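Long-range contacts in periplasmic binding protein (Veillonella parvula, PDB 4LJS), which probably captures a small ligand, perhaps a metal chelate or related cofactor, in the periplasm and hands it to an ABC-type importer: residues D65-M71 / K89-L95; R283-P288 / I305-L310. All coordinates share one frame; numbering follows the deposited sequence.

Two separate loops are closed along the chain, one in each lobe of what is probably a bilobal periplasmic binding fold. Interaction 1 comes first: residues 89-95, leaving helix 84-89, return to residues 65-71 and add a single backbone bridge at the edge of the parallel sheet that contains strands 47-50, 110-113 and 135-138. The chain then passes through the long helix 168-188 into the second, mixed sheet. There interaction 2 closes a loop of 16 residues by laying helix 299-310 over strand 284-288. The two loops follow in series, neither nesting nor crossing. The centres of interactions 1 and 2 lie about 31 Å apart, on opposite sides of the chain's centre.

Interaction 1. Residues D65-M71 / K89-L95; sequences DRIVAGM and KIPYKDL
At an edge strand, 67-71, of the four-stranded parallel sheet, Ala69 and Tyr92 form a single backbone bridge that adds one short rung from loop 89-95. Val68 O accepts Tyr92 N at 3.1 Å, and Tyr92 O takes Gly70 N at 2.8 Å, nearly end-on to the carbonyl (C=O...N 178°). One residue bonding to both neighbours of Ala69 is the parallel-bridge pattern, so the loop extends the sheet in its own sense, on the side away from strand 47-50. Ile90 fills the angle beside the bridge: its CG2 lies 3.4 Å from Gly70 N and 3.9 Å from Ile67 CG2, the two isoleucines crossing obliquely next to helix 52-60. Because chi1 is -62°, CG1 stands beside the backbone N and carries CD1 toward Ile67. Glycine suits position 70, since a CB there would sit tightly against Ile90 CD1. Replacing Ile90 by alanine removes CG2 and the CG1-CD1 arm, which would probably open a gap between Ile67 and Gly70 and leave helix 52-60 less well packed. Across the bridge, Ala69 CB meets Tyr92 CB at 3.7 Å, and the Val68 and Tyr92 side chains lie side by side, CG1 3.8 Å from CD2. Lys93 NZ bonds Ile90 O on a lone pair in the carbonyl plane. At the exposed end, Lys89 NZ makes a salt bridge to Asp65 OD1, modelled so short that its length is doubtful.

Interaction 2. Residues R283-P288 / I305-L310; sequences RVHFLP and IVSHGL
The guanidinium of Arg283 presents an edge to Gly309 O, which lies only 3° out of its plane: NH2 donates to this carbonyl at 2.9 Å, with a nearly straight N-H...O angle of 170°. NE, on the same edge, reaches that oxygen through a water, 3.0 Å from NE and 2.7 Å from Gly309 O. The His285 ring, set obliquely to Gly309, joins the water through NE2 at 2.8 Å. Gly309 O is thus gripped twice, by arginine and by water, in the last turn of helix 299-310, where a positive group probably also suits the negative end of the helix dipole. A bend at chi3 (58°) turns the long arginine chain to this position. Glycine fits the site because a CB would press on His285 CD2. The contact is helix-on-sheet packing of an alpha/beta lobe: strand 284-288 runs beside strand 247-252 and nearly antiparallel to the helix, while Phe286 turns away to helix 260-268. Farther along, the interface is apolar. With chi1 at 180° the Leu287 fork extends toward the helix, CD1 to Ile305 CG2 at 3.9 Å and CD2 to Val306 CG2, two successive helix residues near Phe199 of strand 196-203. Ile305 spreads its branches: CG2 rests 3.6 Å from Phe286 O, and CD1 meets CD of the Pro288 ring head-on at 3.6 Å.

Interaction 1. Residues D65-M71 / K89-L95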
ATOM      1  N   ASP A  65       7.164  12.436  13.823  1.00 35.86           N
ATOM      2  CA  ASP A  65       8.186  12.678  14.840  1.00 42.46           C
ATOM      3  C   ASP A  65       8.361  11.506  15.789  1.00 40.01           C
ATOM      4  O   ASP A  65       9.400  11.378  16.416  1.00 40.66           O
ATOM      5  CB  ASP A  65       7.865  13.931  15.652  1.00 46.56           C
ATOM      6  CG  ASP A  65       8.399  15.180  15.013  1.00 71.06           C
ATOM      7  OD1 ASP A  65       9.363  15.069  14.224  1.00 78.77           O
ATOM      8  OD2 ASP A  65       7.864  16.273  15.300  1.00 84.64           O
ATOM      9  N   ARG A  66       7.343  10.658  15.904  1.00 35.19           N
ATOM     10  CA  ARG A  66       7.408   9.538  16.839  1.00 38.61           C
ATOM     11  C   ARG A  66       8.159   8.335  16.263  1.00 38.59           C
ATOM     12  O   ARG A  66       8.496   7.397  16.985  1.00 31.31           O
ATOM     13  CB  ARG A  66       6.005   9.152  17.328  1.00 34.89           C
ATOM     14  CG  ARG A  66       5.331  10.287  18.094  1.00 38.72           C
ATOM     15  CD  ARG A  66       3.941   9.947  18.591  1.00 43.88           C
ATOM     16  NE  ARG A  66       3.385  11.060  19.362  1.00 45.05           N
ATOM     17  CZ  ARG A  66       3.409  11.136  20.690  1.00 42.76           C
ATOM     18  NH1 ARG A  66       3.936  10.152  21.405  1.00 36.93           N
ATOM     19  NH2 ARG A  66       2.889  12.190  21.306  1.00 46.96           N
ATOM     20  N   ILE A  67       8.443   8.381  14.964  1.00 39.11           N
ATOM     21  CA  ILE A  67       9.170   7.304  14.307  1.00 34.05           C
ATOM     22  C   ILE A  67      10.682   7.385  14.562  1.00 34.52           C
ATOM     23  O   ILE A  67      11.336   8.364  14.192  1.00 40.20           O
ATOM     24  CB  ILE A  67       8.938   7.315  12.789  1.00 31.63           C
ATOM     25  CG1 ILE A  67       7.450   7.189  12.463  1.00 33.19           C
ATOM     26  CG2 ILE A  67       9.749   6.204  12.131  1.00 27.86           C
ATOM     27  CD1 ILE A  67       7.142   7.285  10.973  1.00 36.62           C
ATOM     28  N   VAL A  68      11.232   6.350  15.186  1.00 34.00           N
ATOM     29  CA  VAL A  68      12.672   6.262  15.389  1.00 35.68           C
ATOM     30  C   VAL A  68      13.331   5.604  14.184  1.00 36.60           C
ATOM     31  O   VAL A  68      14.364   6.068  13.693  1.00 36.95           O
ATOM     32  CB  VAL A  68      13.027   5.491  16.676  1.00 40.85           C
ATOM     33  CG1 VAL A  68      14.540   5.255  16.762  1.00 42.86           C
ATOM     34  CG2 VAL A  68      12.544   6.264  17.893  1.00 31.91           C
ATOM     35  N   ALA A  69      12.717   4.529  13.697  1.00 33.83           N
ATOM     36  CA  ALA A  69      13.211   3.855  12.506  1.00 34.86           C
ATOM     37  C   ALA A  69      12.097   3.659  11.482  1.00 29.96           C
ATOM     38  O   ALA A  69      11.000   3.193  11.813  1.00 34.80           O
ATOM     39  CB  ALA A  69      13.857   2.525  12.868  1.00 30.34           C
ATOM     40  N   GLY A  70      12.381   4.046  10.243  1.00 27.56           N
ATOM     41  CA  GLY A  70      11.444   3.886   9.143  1.00 26.52           C
ATOM     42  C   GLY A  70      12.223   3.266   8.010  1.00 35.90           C
ATOM     43  O   GLY A  70      12.845   3.971   7.206  1.00 32.27           O
HETATM   44  N   MSE A  71      12.211   1.939   7.953  1.00 29.57           N
HETATM   45  CA  MSE A  71      13.132   1.229   7.073  1.00 34.09           C
HETATM   46  C   MSE A  71      12.404   0.556   5.918  1.00 35.62           C
HETATM   47  O   MSE A  71      11.282   0.088   6.078  1.00 28.41           O
HETATM   48  CB  MSE A  71      13.936   0.202   7.878  1.00 28.63           C
HETATM   49  CG  MSE A  71      14.724   0.828   9.027  1.00 40.36           C
HETATM   50 SE   MSE A  71      15.623  -0.461  10.198  0.65 44.77          SE
HETATM   51  CE  MSE A  71      14.175  -0.719  11.460  1.00 46.89           C
ATOM     52  N   LYS A  89      13.433  13.403   8.319  1.00 41.39           N
ATOM     53  CA  LYS A  89      13.827  13.546   9.722  1.00 42.44           C
ATOM     54  C   LYS A  89      14.011  12.215  10.456  1.00 36.09           C
ATOM     55  O   LYS A  89      14.593  12.175  11.535  1.00 37.23           O
ATOM     56  CB  LYS A  89      12.816  14.397  10.481  1.00 47.49           C
ATOM     57  CG  LYS A  89      12.850  15.878  10.157  1.00 54.14           C
ATOM     58  CD  LYS A  89      11.878  16.618  11.062  1.00 64.92           C
ATOM     59  CE  LYS A  89      12.074  16.206  12.526  1.00 69.00           C
ATOM     60  NZ  LYS A  89      11.000  16.713  13.430  1.00 71.38           N
ATOM     61  N   ILE A  90      13.486  11.135   9.891  1.00 36.50           N
ATOM     62  CA  ILE A  90      13.574   9.830  10.541  1.00 38.87           C
ATOM     63  C   ILE A  90      15.035   9.428  10.711  1.00 41.93           C
ATOM     64  O   ILE A  90      15.777   9.344   9.733  1.00 39.65           O
ATOM     65  CB  ILE A  90      12.801   8.760   9.753  1.00 36.28           C
ATOM     66  CG1 ILE A  90      11.309   9.121   9.706  1.00 30.61           C
ATOM     67  CG2 ILE A  90      12.984   7.371  10.373  1.00 29.02           C
ATOM     68  CD1 ILE A  90      10.521   8.264   8.728  1.00 31.71           C
ATOM     69  N   PRO A  91      15.460   9.220  11.970  1.00 45.47           N
ATOM     70  CA  PRO A  91      16.839   8.866  12.329  1.00 43.72           C
ATOM     71  C   PRO A  91      17.385   7.608  11.626  1.00 41.97           C
ATOM     72  O   PRO A  91      18.472   7.669  11.060  1.00 44.87           O
ATOM     73  CB  PRO A  91      16.753   8.641  13.842  1.00 40.74           C
ATOM     74  CG  PRO A  91      15.615   9.503  14.280  1.00 40.30           C
ATOM     75  CD  PRO A  91      14.617   9.426  13.162  1.00 47.04           C
ATOM     76  N   TYR A  92      16.660   6.494  11.661  1.00 36.59           N
ATOM     77  CA  TYR A  92      17.165   5.252  11.070  1.00 34.89           C
ATOM     78  C   TYR A  92      16.335   4.836   9.865  1.00 33.24           C
ATOM     79  O   TYR A  92      15.140   4.578   9.996  1.00 36.49           O
ATOM     80  CB  TYR A  92      17.150   4.108  12.091  1.00 32.64           C
ATOM     81  CG  TYR A  92      18.038   4.292  13.309  1.00 34.46           C
ATOM     82  CD1 TYR A  92      19.377   3.907  13.285  1.00 41.60           C
ATOM     83  CD2 TYR A  92      17.531   4.825  14.489  1.00 34.68           C
ATOM     84  CE1 TYR A  92      20.203   4.066  14.416  1.00 45.43           C
ATOM     85  CE2 TYR A  92      18.339   4.990  15.620  1.00 33.20           C
ATOM     86  CZ  TYR A  92      19.672   4.604  15.580  1.00 43.08           C
ATOM     87  OH  TYR A  92      20.464   4.760  16.702  1.00 48.46           O
ATOM     88  N   LYS A  93      16.972   4.745   8.701  1.00 32.75           N
ATOM     89  CA  LYS A  93      16.284   4.360   7.464  1.00 30.95           C
ATOM     90  C   LYS A  93      16.884   3.120   6.795  1.00 32.53           C
ATOM     91  O   LYS A  93      16.191   2.404   6.080  1.00 36.24           O
ATOM     92  CB  LYS A  93      16.337   5.499   6.440  1.00 33.99           C
ATOM     93  CG  LYS A  93      15.527   6.740   6.760  1.00 37.79           C
ATOM     94  CD  LYS A  93      15.918   7.848   5.779  1.00 41.34           C
ATOM     95  CE  LYS A  93      15.213   9.158   6.072  1.00 41.46           C
ATOM     96  NZ  LYS A  93      15.815   9.879   7.230  1.00 43.12           N
ATOM     97  N   ASP A  94      18.179   2.901   6.986  1.00 33.26           N
ATOM     98  CA  ASP A  94      18.904   1.864   6.254  1.00 35.43           C
ATOM     99  C   ASP A  94      18.524   0.448   6.705  1.00 39.87           C
ATOM    100  O   ASP A  94      18.483   0.161   7.910  1.00 37.97           O
ATOM    101  CB  ASP A  94      20.407   2.073   6.421  1.00 32.91           C
ATOM    102  CG  ASP A  94      21.216   1.369   5.357  1.00 44.19           C
ATOM    103  OD1 ASP A  94      21.251   0.120   5.362  1.00 39.89           O
ATOM    104  OD2 ASP A  94      21.834   2.067   4.523  1.00 53.18           O
ATOM    105  N   LEU A  95      18.270  -0.433   5.732  1.00 32.29           N
ATOM    106  CA  LEU A  95      17.872  -1.820   6.008  1.00 33.41           C
ATOM    107  C   LEU A  95      18.914  -2.628   6.775  1.00 36.89           C
ATOM    108  O   LEU A  95      18.604  -3.698   7.296  1.00 37.48           O
ATOM    109  CB  LEU A  95      17.518  -2.562   4.717  1.00 33.12           C
ATOM    110  CG  LEU A  95      16.140  -2.227   4.149  1.00 37.82           C
ATOM    111  CD1 LEU A  95      15.978  -2.840   2.759  1.00 29.77           C
ATOM    112  CD2 LEU A  95      15.047  -2.714   5.104  1.00 28.52           C
TER

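Interaction 2. Residues R283-P288 / I305-L310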
ATOM      1  N   ARG A 283      -4.368   3.289 -24.054  1.00 50.75           N
ATOM      2  CA  ARG A 283      -4.821   3.246 -22.672  1.00 46.47           C
ATOM      3  C   ARG A 283      -4.030   2.196 -21.894  1.00 46.02           C
ATOM      4  O   ARG A 283      -4.557   1.177 -21.450  1.00 48.15           O
ATOM      5  CB  ARG A 283      -6.336   3.020 -22.616  1.00 44.60           C
ATOM      6  CG  ARG A 283      -7.115   4.126 -23.339  1.00 45.79           C
ATOM      7  CD  ARG A 283      -8.623   3.941 -23.249  1.00 48.97           C
ATOM      8  NE  ARG A 283      -9.096   3.900 -21.864  1.00 47.07           N
ATOM      9  CZ  ARG A 283     -10.326   3.544 -21.513  1.00 44.02           C
ATOM     10  NH1 ARG A 283     -11.205   3.203 -22.446  1.00 38.10           N
ATOM     11  NH2 ARG A 283     -10.678   3.522 -20.233  1.00 44.34           N
ATOM     12  N   VAL A 284      -2.736   2.457 -21.763  1.00 47.89           N
ATOM     13  CA  VAL A 284      -1.836   1.595 -21.021  1.00 41.19           C
ATOM     14  C   VAL A 284      -1.100   2.497 -20.048  1.00 45.12           C
ATOM     15  O   VAL A 284      -0.358   3.391 -20.459  1.00 53.89           O
ATOM     16  CB  VAL A 284      -0.833   0.897 -21.956  1.00 49.00           C
ATOM     17  CG1 VAL A 284       0.115   0.006 -21.160  1.00 47.81           C
ATOM     18  CG2 VAL A 284      -1.573   0.095 -23.036  1.00 47.92           C
ATOM     19  N   HIS A 285      -1.322   2.281 -18.757  1.00 37.86           N
ATOM     20  CA  HIS A 285      -0.791   3.194 -17.754  1.00 36.30           C
ATOM     21  C   HIS A 285      -0.003   2.477 -16.670  1.00 40.33           C
ATOM     22  O   HIS A 285      -0.317   1.340 -16.304  1.00 41.90           O
ATOM     23  CB  HIS A 285      -1.932   3.982 -17.111  1.00 33.04           C
ATOM     24  CG  HIS A 285      -2.964   4.447 -18.088  1.00 37.87           C
ATOM     25  ND1 HIS A 285      -2.816   5.594 -18.838  1.00 38.20           N
ATOM     26  CD2 HIS A 285      -4.162   3.919 -18.440  1.00 35.81           C
ATOM     27  CE1 HIS A 285      -3.877   5.752 -19.609  1.00 43.93           C
ATOM     28  NE2 HIS A 285      -4.707   4.749 -19.388  1.00 43.85           N
ATOM     29  N   PHE A 286       1.015   3.163 -16.154  1.00 39.62           N
ATOM     30  CA  PHE A 286       1.805   2.661 -15.040  1.00 43.82           C
ATOM     31  C   PHE A 286       1.005   2.723 -13.743  1.00 44.43           C
ATOM     32  O   PHE A 286       0.277   3.683 -13.499  1.00 42.65           O
ATOM     33  CB  PHE A 286       3.083   3.489 -14.885  1.00 38.09           C
ATOM     34  CG  PHE A 286       4.158   3.139 -15.875  1.00 43.96           C
ATOM     35  CD1 PHE A 286       4.567   1.824 -16.039  1.00 44.49           C
ATOM     36  CD2 PHE A 286       4.762   4.128 -16.643  1.00 45.31           C
ATOM     37  CE1 PHE A 286       5.570   1.497 -16.944  1.00 49.76           C
ATOM     38  CE2 PHE A 286       5.763   3.810 -17.551  1.00 54.09           C
ATOM     39  CZ  PHE A 286       6.167   2.490 -17.704  1.00 53.23           C
ATOM     40  N   LEU A 287       1.146   1.694 -12.916  1.00 42.10           N
ATOM     41  CA  LEU A 287       0.504   1.657 -11.609  1.00 40.31           C
ATOM     42  C   LEU A 287       1.523   1.146 -10.588  1.00 44.12           C
ATOM     43  O   LEU A 287       1.911  -0.023 -10.619  1.00 38.14           O
ATOM     44  CB  LEU A 287      -0.738   0.759 -11.654  1.00 40.41           C
ATOM     45  CG  LEU A 287      -1.582   0.558 -10.387  1.00 38.96           C
ATOM     46  CD1 LEU A 287      -2.070   1.880  -9.810  1.00 32.04           C
ATOM     47  CD2 LEU A 287      -2.766  -0.368 -10.679  1.00 29.66           C
ATOM     48  N   PRO A 288       1.986   2.032  -9.693  1.00 40.13           N
ATOM     49  CA  PRO A 288       3.025   1.624  -8.740  1.00 39.58           C
ATOM     50  C   PRO A 288       2.539   0.543  -7.777  1.00 42.12           C
ATOM     51  O   PRO A 288       1.452   0.656  -7.202  1.00 39.76           O
ATOM     52  CB  PRO A 288       3.363   2.925  -7.991  1.00 40.25           C
ATOM     53  CG  PRO A 288       2.212   3.848  -8.253  1.00 43.56           C
ATOM     54  CD  PRO A 288       1.654   3.463  -9.590  1.00 42.11           C
ATOM     55  N   ILE A 305      -5.146   6.734 -10.025  1.00 29.66           N
ATOM     56  CA  ILE A 305      -4.653   6.192 -11.284  1.00 34.93           C
ATOM     57  C   ILE A 305      -5.688   5.278 -11.938  1.00 36.92           C
ATOM     58  O   ILE A 305      -5.962   5.389 -13.136  1.00 37.66           O
ATOM     59  CB  ILE A 305      -3.320   5.446 -11.101  1.00 34.92           C
ATOM     60  CG1 ILE A 305      -2.231   6.444 -10.693  1.00 32.24           C
ATOM     61  CG2 ILE A 305      -2.942   4.689 -12.379  1.00 28.16           C
ATOM     62  CD1 ILE A 305      -0.885   5.823 -10.403  1.00 33.65           C
ATOM     63  N   VAL A 306      -6.283   4.393 -11.148  1.00 31.12           N
ATOM     64  CA  VAL A 306      -7.249   3.457 -11.693  1.00 29.96           C
ATOM     65  C   VAL A 306      -8.550   4.147 -12.138  1.00 33.35           C
ATOM     66  O   VAL A 306      -9.042   3.898 -13.242  1.00 33.32           O
ATOM     67  CB  VAL A 306      -7.512   2.293 -10.729  1.00 35.53           C
ATOM     68  CG1 VAL A 306      -8.574   1.378 -11.294  1.00 30.50           C
ATOM     69  CG2 VAL A 306      -6.211   1.518 -10.495  1.00 31.28           C
ATOM     70  N   SER A 307      -9.087   5.038 -11.309  1.00 30.57           N
ATOM     71  CA  SER A 307     -10.316   5.736 -11.678  1.00 36.40           C
ATOM     72  C   SER A 307     -10.087   6.624 -12.905  1.00 38.52           C
ATOM     73  O   SER A 307     -10.931   6.681 -13.793  1.00 37.79           O
ATOM     74  CB  SER A 307     -10.863   6.569 -10.514  1.00 28.06           C
ATOM     75  OG  SER A 307     -10.030   7.700 -10.275  1.00 31.53           O
ATOM     76  N   HIS A 308      -8.939   7.297 -12.959  1.00 36.49           N
ATOM     77  CA  HIS A 308      -8.632   8.173 -14.082  1.00 38.08           C
ATOM     78  C   HIS A 308      -8.390   7.377 -15.364  1.00 38.79           C
ATOM     79  O   HIS A 308      -8.800   7.803 -16.438  1.00 34.85           O
ATOM     80  CB  HIS A 308      -7.446   9.090 -13.766  1.00 33.62           C
ATOM     81  CG  HIS A 308      -7.785  10.211 -12.826  1.00 40.86           C
ATOM     82  ND1 HIS A 308      -8.572  10.035 -11.706  1.00 38.30           N
ATOM     83  CD2 HIS A 308      -7.440  11.522 -12.839  1.00 38.07           C
ATOM     84  CE1 HIS A 308      -8.698  11.187 -11.071  1.00 33.60           C
ATOM     85  NE2 HIS A 308      -8.023  12.106 -11.740  1.00 39.60           N
ATOM     86  N   GLY A 309      -7.752   6.213 -15.244  1.00 30.55           N
ATOM     87  CA  GLY A 309      -7.555   5.331 -16.383  1.00 27.22           C
ATOM     88  C   GLY A 309      -8.819   4.610 -16.841  1.00 38.81           C
ATOM     89  O   GLY A 309      -9.012   4.364 -18.038  1.00 38.98           O
ATOM     90  N   LEU A 310      -9.687   4.258 -15.894  1.00 32.44           N
ATOM     91  CA  LEU A 310     -10.922   3.558 -16.237  1.00 30.61           C
ATOM     92  C   LEU A 310     -11.900   4.504 -16.910  1.00 30.88           C
ATOM     93  O   LEU A 310     -12.573   4.131 -17.870  1.00 40.83           O
ATOM     94  CB  LEU A 310     -11.576   2.950 -14.992  1.00 35.10           C
ATOM     95  CG  LEU A 310     -10.913   1.722 -14.371  1.00 38.85           C
ATOM     96  CD1 LEU A 310     -11.606   1.372 -13.060  1.00 34.55           C
ATOM     97  CD2 LEU A 310     -10.943   0.548 -15.348  1.00 36.37           C
TER
HETATM   98  O   HOH W   1      -7.344   5.389 -19.898  1.00 37.28           O